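Local structure of malate dehydrogenase (Pyrococcus horikoshii, 1V9N) at residues 20-23 with 24-27; 103-106 with 107-111. The protein catalyses the reversible NAD-dependent oxidation of (S)-malate to oxaloacetate, working in the cytoplasm as a homodimer of the LDH2/MDH2 family. One frame throughout, in Å; residues are numbered along the deposited sequence.

Contact 1: residues 20-23 with 24-27; sequences FSFI and VRVL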
loop_
_atom_site.group_PDB
_atom_site.type_symbol
_atom_site.label_atom_id
_atom_site.label_comp_id
_atom_site.label_asym_id
_atom_site.label_seq_id
_atom_site.Cartn_x
_atom_site.Cartn_y
_atom_site.Cartn_z
ATOM N N PHE A 20 -0.313 -29.508 -13.832
ATOM C CA PHE A 20 0.337 -29.649 -12.537
ATOM C C PHE A 20 1.368 -30.774 -12.520
ATOM O O PHE A 20 2.513 -30.563 -12.124
ATOM C CB PHE A 20 -0.704 -29.923 -11.449
ATOM C CG PHE A 20 -0.124 -30.027 -10.069
ATOM C CD1 PHE A 20 -0.029 -28.902 -9.253
ATOM C CD2 PHE A 20 0.343 -31.244 -9.586
ATOM C CE1 PHE A 20 0.523 -28.992 -7.979
ATOM C CE2 PHE A 20 0.899 -31.340 -8.312
ATOM C CZ PHE A 20 0.988 -30.209 -7.508
ATOM N N SER A 21 0.950 -31.971 -12.930
ATOM C CA SER A 21 1.843 -33.130 -12.937
ATOM C C SER A 21 3.019 -32.916 -13.887
ATOM O O SER A 21 4.119 -33.397 -13.645
ATOM C CB SER A 21 1.074 -34.395 -13.339
ATOM O OG SER A 21 0.567 -34.279 -14.655
ATOM N N PHE A 22 2.776 -32.192 -14.970
ATOM C CA PHE A 22 3.829 -31.904 -15.929
ATOM C C PHE A 22 4.937 -31.117 -15.234
ATOM O O PHE A 22 6.098 -31.534 -15.227
ATOM C CB PHE A 22 3.276 -31.087 -17.094
ATOM C CG PHE A 22 4.342 -30.492 -17.966
ATOM C CD1 PHE A 22 5.156 -31.306 -18.746
ATOM C CD2 PHE A 22 4.564 -29.119 -17.974
ATOM C CE1 PHE A 22 6.176 -30.761 -19.515
ATOM C CE2 PHE A 22 5.585 -28.563 -18.742
ATOM C CZ PHE A 22 6.391 -29.385 -19.511
ATOM N N ILE A 23 4.568 -29.980 -14.643
ATOM C CA ILE A 23 5.525 -29.130 -13.942
ATOM C C ILE A 23 6.327 -29.936 -12.930
ATOM O O ILE A 23 7.547 -29.803 -12.850
ATOM C CB ILE A 23 4.810 -27.963 -13.202
ATOM C CG1 ILE A 23 4.118 -27.055 -14.217
ATOM C CG2 ILE A 23 5.819 -27.152 -12.386
ATOM C CD1 ILE A 23 3.201 -26.021 -13.585
ATOM N N VAL A 24 5.635 -30.772 -12.162
ATOM C CA VAL A 24 6.287 -31.601 -11.152
ATOM C C VAL A 24 7.275 -32.590 -11.778
ATOM O O VAL A 24 8.332 -32.863 -11.202
ATOM C CB VAL A 24 5.240 -32.371 -10.302
ATOM C CG1 VAL A 24 5.935 -33.360 -9.377
ATOM C CG2 VAL A 24 4.418 -31.382 -9.473
ATOM N N ARG A 25 6.934 -33.121 -12.953
ATOM C CA ARG A 25 7.816 -34.063 -13.646
ATOM C C ARG A 25 9.125 -33.380 -14.016
ATOM O O ARG A 25 10.210 -33.888 -13.735
ATOM C CB ARG A 25 7.175 -34.583 -14.940
ATOM C CG ARG A 25 6.209 -35.733 -14.777
ATOM C CD ARG A 25 6.078 -36.500 -16.090
ATOM N NE ARG A 25 5.443 -35.725 -17.150
ATOM C CZ ARG A 25 4.161 -35.368 -17.145
ATOM N NH1 ARG A 25 3.379 -35.717 -16.134
ATOM N NH2 ARG A 25 3.658 -34.670 -18.156
ATOM N N VAL A 26 9.008 -32.229 -14.667
ATOM C CA VAL A 26 10.167 -31.462 -15.097
ATOM C C VAL A 26 11.069 -31.085 -13.923
ATOM O O VAL A 26 12.278 -31.326 -13.953
ATOM C CB VAL A 26 9.733 -30.168 -15.820
ATOM C CG1 VAL A 26 10.955 -29.322 -16.164
ATOM C CG2 VAL A 26 8.952 -30.507 -17.075
ATOM N N LEU A 27 10.473 -30.505 -12.886
ATOM C CA LEU A 27 11.232 -30.069 -11.720
ATOM C C LEU A 27 11.932 -31.194 -10.968
ATOM O O LEU A 27 13.091 -31.045 -10.582
ATOM C CB LEU A 27 10.328 -29.274 -10.770
ATOM C CG LEU A 27 9.768 -27.969 -11.358
ATOM C CD1 LEU A 27 8.868 -27.297 -10.335
ATOM C CD2 LEU A 27 10.914 -27.028 -11.753
HETATM O O HOH W 1 0.971 -34.342 -17.557
#

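Contact 2: residues 103-106 with 107-111; sequences RSMK and LAIKK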
loop_
_atom_site.group_PDB
_atom_site.type_symbol
_atom_site.label_atom_id
_atom_site.label_comp_id
_atom_site.label_asym_id
_atom_site.label_seq_id
_atom_site.Cartn_x
_atom_site.Cartn_y
_atom_site.Cartn_z
ATOM N N ARG A 103 7.775 -21.295 3.083
ATOM C CA ARG A 103 8.281 -21.512 4.440
ATOM C C ARG A 103 8.225 -20.237 5.269
ATOM O O ARG A 103 7.946 -20.281 6.473
ATOM C CB ARG A 103 9.726 -22.036 4.403
ATOM C CG ARG A 103 9.885 -23.371 3.690
ATOM C CD ARG A 103 9.094 -24.473 4.382
ATOM N NE ARG A 103 8.939 -25.647 3.523
ATOM C CZ ARG A 103 8.205 -26.712 3.831
ATOM N NH1 ARG A 103 7.552 -26.762 4.987
ATOM N NH2 ARG A 103 8.115 -27.726 2.976
ATOM N N SER A 104 8.494 -19.103 4.630
ATOM C CA SER A 104 8.454 -17.822 5.323
ATOM C C SER A 104 7.027 -17.489 5.758
ATOM O O SER A 104 6.806 -17.030 6.878
ATOM C CB SER A 104 8.978 -16.702 4.422
ATOM O OG SER A 104 10.368 -16.828 4.202
HETATM N N MSE A 105 6.060 -17.721 4.875
HETATM C CA MSE A 105 4.671 -17.423 5.205
HETATM C C MSE A 105 4.142 -18.385 6.267
HETATM O O MSE A 105 3.369 -17.983 7.129
HETATM C CB MSE A 105 3.787 -17.475 3.950
HETATM C CG MSE A 105 2.319 -17.141 4.217
HETATM SE SE MSE A 105 2.048 -15.459 5.191
HETATM C CE MSE A 105 1.801 -14.262 3.695
ATOM N N LYS A 106 4.552 -19.651 6.200
ATOM C CA LYS A 106 4.133 -20.636 7.197
ATOM C C LYS A 106 4.607 -20.176 8.577
ATOM O O LYS A 106 3.887 -20.303 9.561
ATOM C CB LYS A 106 4.736 -22.015 6.893
ATOM C CG LYS A 106 4.007 -22.813 5.825
ATOM C CD LYS A 106 2.610 -23.207 6.299
ATOM C CE LYS A 106 1.871 -24.028 5.249
ATOM N NZ LYS A 106 0.535 -24.501 5.731
ATOM N N LEU A 107 5.822 -19.638 8.645
ATOM C CA LEU A 107 6.367 -19.161 9.916
ATOM C C LEU A 107 5.614 -17.925 10.409
ATOM O O LEU A 107 5.359 -17.782 11.606
ATOM C CB LEU A 107 7.858 -18.836 9.776
ATOM C CG LEU A 107 8.537 -18.273 11.029
ATOM C CD1 LEU A 107 8.503 -19.316 12.151
ATOM C CD2 LEU A 107 9.976 -17.891 10.700
ATOM N N ALA A 108 5.266 -17.028 9.489
ATOM C CA ALA A 108 4.526 -15.826 9.863
ATOM C C ALA A 108 3.157 -16.220 10.438
ATOM O O ALA A 108 2.708 -15.655 11.431
ATOM C CB ALA A 108 4.349 -14.918 8.646
ATOM N N ILE A 109 2.499 -17.185 9.802
ATOM C CA ILE A 109 1.194 -17.658 10.259
ATOM C C ILE A 109 1.316 -18.264 11.661
ATOM O O ILE A 109 0.474 -18.023 12.525
ATOM C CB ILE A 109 0.619 -18.706 9.266
ATOM C CG1 ILE A 109 0.190 -18.001 7.974
ATOM C CG2 ILE A 109 -0.562 -19.462 9.891
ATOM C CD1 ILE A 109 -0.096 -18.944 6.813
ATOM N N LYS A 110 2.376 -19.037 11.892
ATOM C CA LYS A 110 2.594 -19.656 13.197
ATOM C C LYS A 110 2.775 -18.599 14.286
ATOM O O LYS A 110 2.194 -18.696 15.365
ATOM C CB LYS A 110 3.826 -20.565 13.158
ATOM C CG LYS A 110 4.082 -21.308 14.460
ATOM C CD LYS A 110 5.255 -22.268 14.324
ATOM C CE LYS A 110 5.378 -23.177 15.544
ATOM N NZ LYS A 110 6.413 -24.238 15.348
ATOM N N LYS A 111 3.581 -17.582 14.001
ATOM C CA LYS A 111 3.817 -16.530 14.971
ATOM C C LYS A 111 2.547 -15.729 15.266
ATOM O O LYS A 111 2.282 -15.388 16.412
ATOM C CB LYS A 111 4.944 -15.615 14.482
ATOM C CG LYS A 111 6.332 -16.288 14.527
ATOM C CD LYS A 111 7.445 -15.342 14.096
ATOM C CE LYS A 111 8.819 -16.009 14.196
ATOM N NZ LYS A 111 9.210 -16.319 15.608
#

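Contact 1: residues 20-23 with 24-27
Phe22 and Val26, one turn apart on helix 16-29, meet in a CH-pi contact: CG2 of Val26 sits over one face of the Phe22 ring, 4.0 Å from its centroid. With CG anti to the backbone N (chi1 167°), the Phe22 ring turns one face to Val26. Next to this pair Ile23 and Leu27 run side by side, with CG2 of Ile23 3.7 Å from CD1 of Leu27. Branched and aromatic residues suit this tight side: Ile23 and Leu27 pack on helices 34-49 and 60-69, Phe22 and Val26 on 60-69 and 342-355.

The polar side is looser. Arg25, bent at chi3, lays a guanidinium face over CA of Phe22 and brings NH2 to the ring edge, 3.7 Å from CD1 of Phe22. Its NH1 reaches OG of Ser21 by a weak bond of 3.5 Å, and one water bridges the two residues, donating to OG of Ser21 and accepting from NH2 of Arg25. NH2 also binds the carbonyl of Glu358, and Ser21 OG that of Arg18. A leucine in place of Arg25 would probably leave the Glu358 carbonyl without this donor and break the water bridge. Apolar contacts thus bury one flank, while hydrogen bonds tie the other to the C-terminal tail.

Contact 2: residues 103-106 with 107-111
Met105, present as selenomethionine, and Ile109 touch where CG of Met105 comes 4.0 Å from CD1 of Ile109, the two side chains crossing at a slant one turn apart on helix 97-115. Beneath them the backbone is regular: N of Ile109 donates to O of Met105 at 2.9 Å, with an N-H...O angle of 162°.

Ile109 can be followed outward. Its CB, 3.6 Å from O of Met105, lies about equally close to the carbonyl oxygen of Lys106. CG1, beside the backbone N and anti to the carbonyl carbon (chi1 -72°), leans back along the helix to 3.3 Å from O of Met105. The chain then runs on nearly extended, and its tip CD1 meets both that oxygen and CG of Met105. A branched apolar residue suits this buried place, where Ile109 packs on Ala138 and Met105 on Tyr134, both of helix 132-139.

The helix is the crossover of a beta-alpha-beta unit, linking strand 87-91 to its parallel neighbour 117-125 in the mixed sheet. Ala108 faces Val120 and Val284 of that sheet, as Leu107 does Ala88 and Val120, and the small alanine side chain lets the helix lie near the strands. The Met105 chain, bent at chi2 and chi3, brings SE to 4.2 Å from CB of Ala108, a loose contact.

Ser104 is buried too, but its OG is satisfied by the carbonyl of Val100 one turn earlier, which lets a small polar residue lie against Val120 and Ala122. Lys106 and Lys110, whose long charged chains suit solvent, are exposed, and their backbones are joined by a hydrogen bond of 3.1 Å from N of Lys110 to O of Lys106.

In the fold
Contacts 1 and 2 are each one turn of a helix holding to the next, and they lie in different parts of the subunit: their centres are 26 Å apart and their nearest atoms about 13 Å, so they do not touch. Residues 20-27 belong to a cluster of helices that includes 34-49, 60-69 and 342-355, whereas residues 103-111 pack on the mixed sheet. On the cofactor side, the side chain of Met105 in contact 2 lies about 12 Å from a bound NADPH, too far to touch it. Neither contact is touched by the other subunit of the dimer, so both concern packing within one chain.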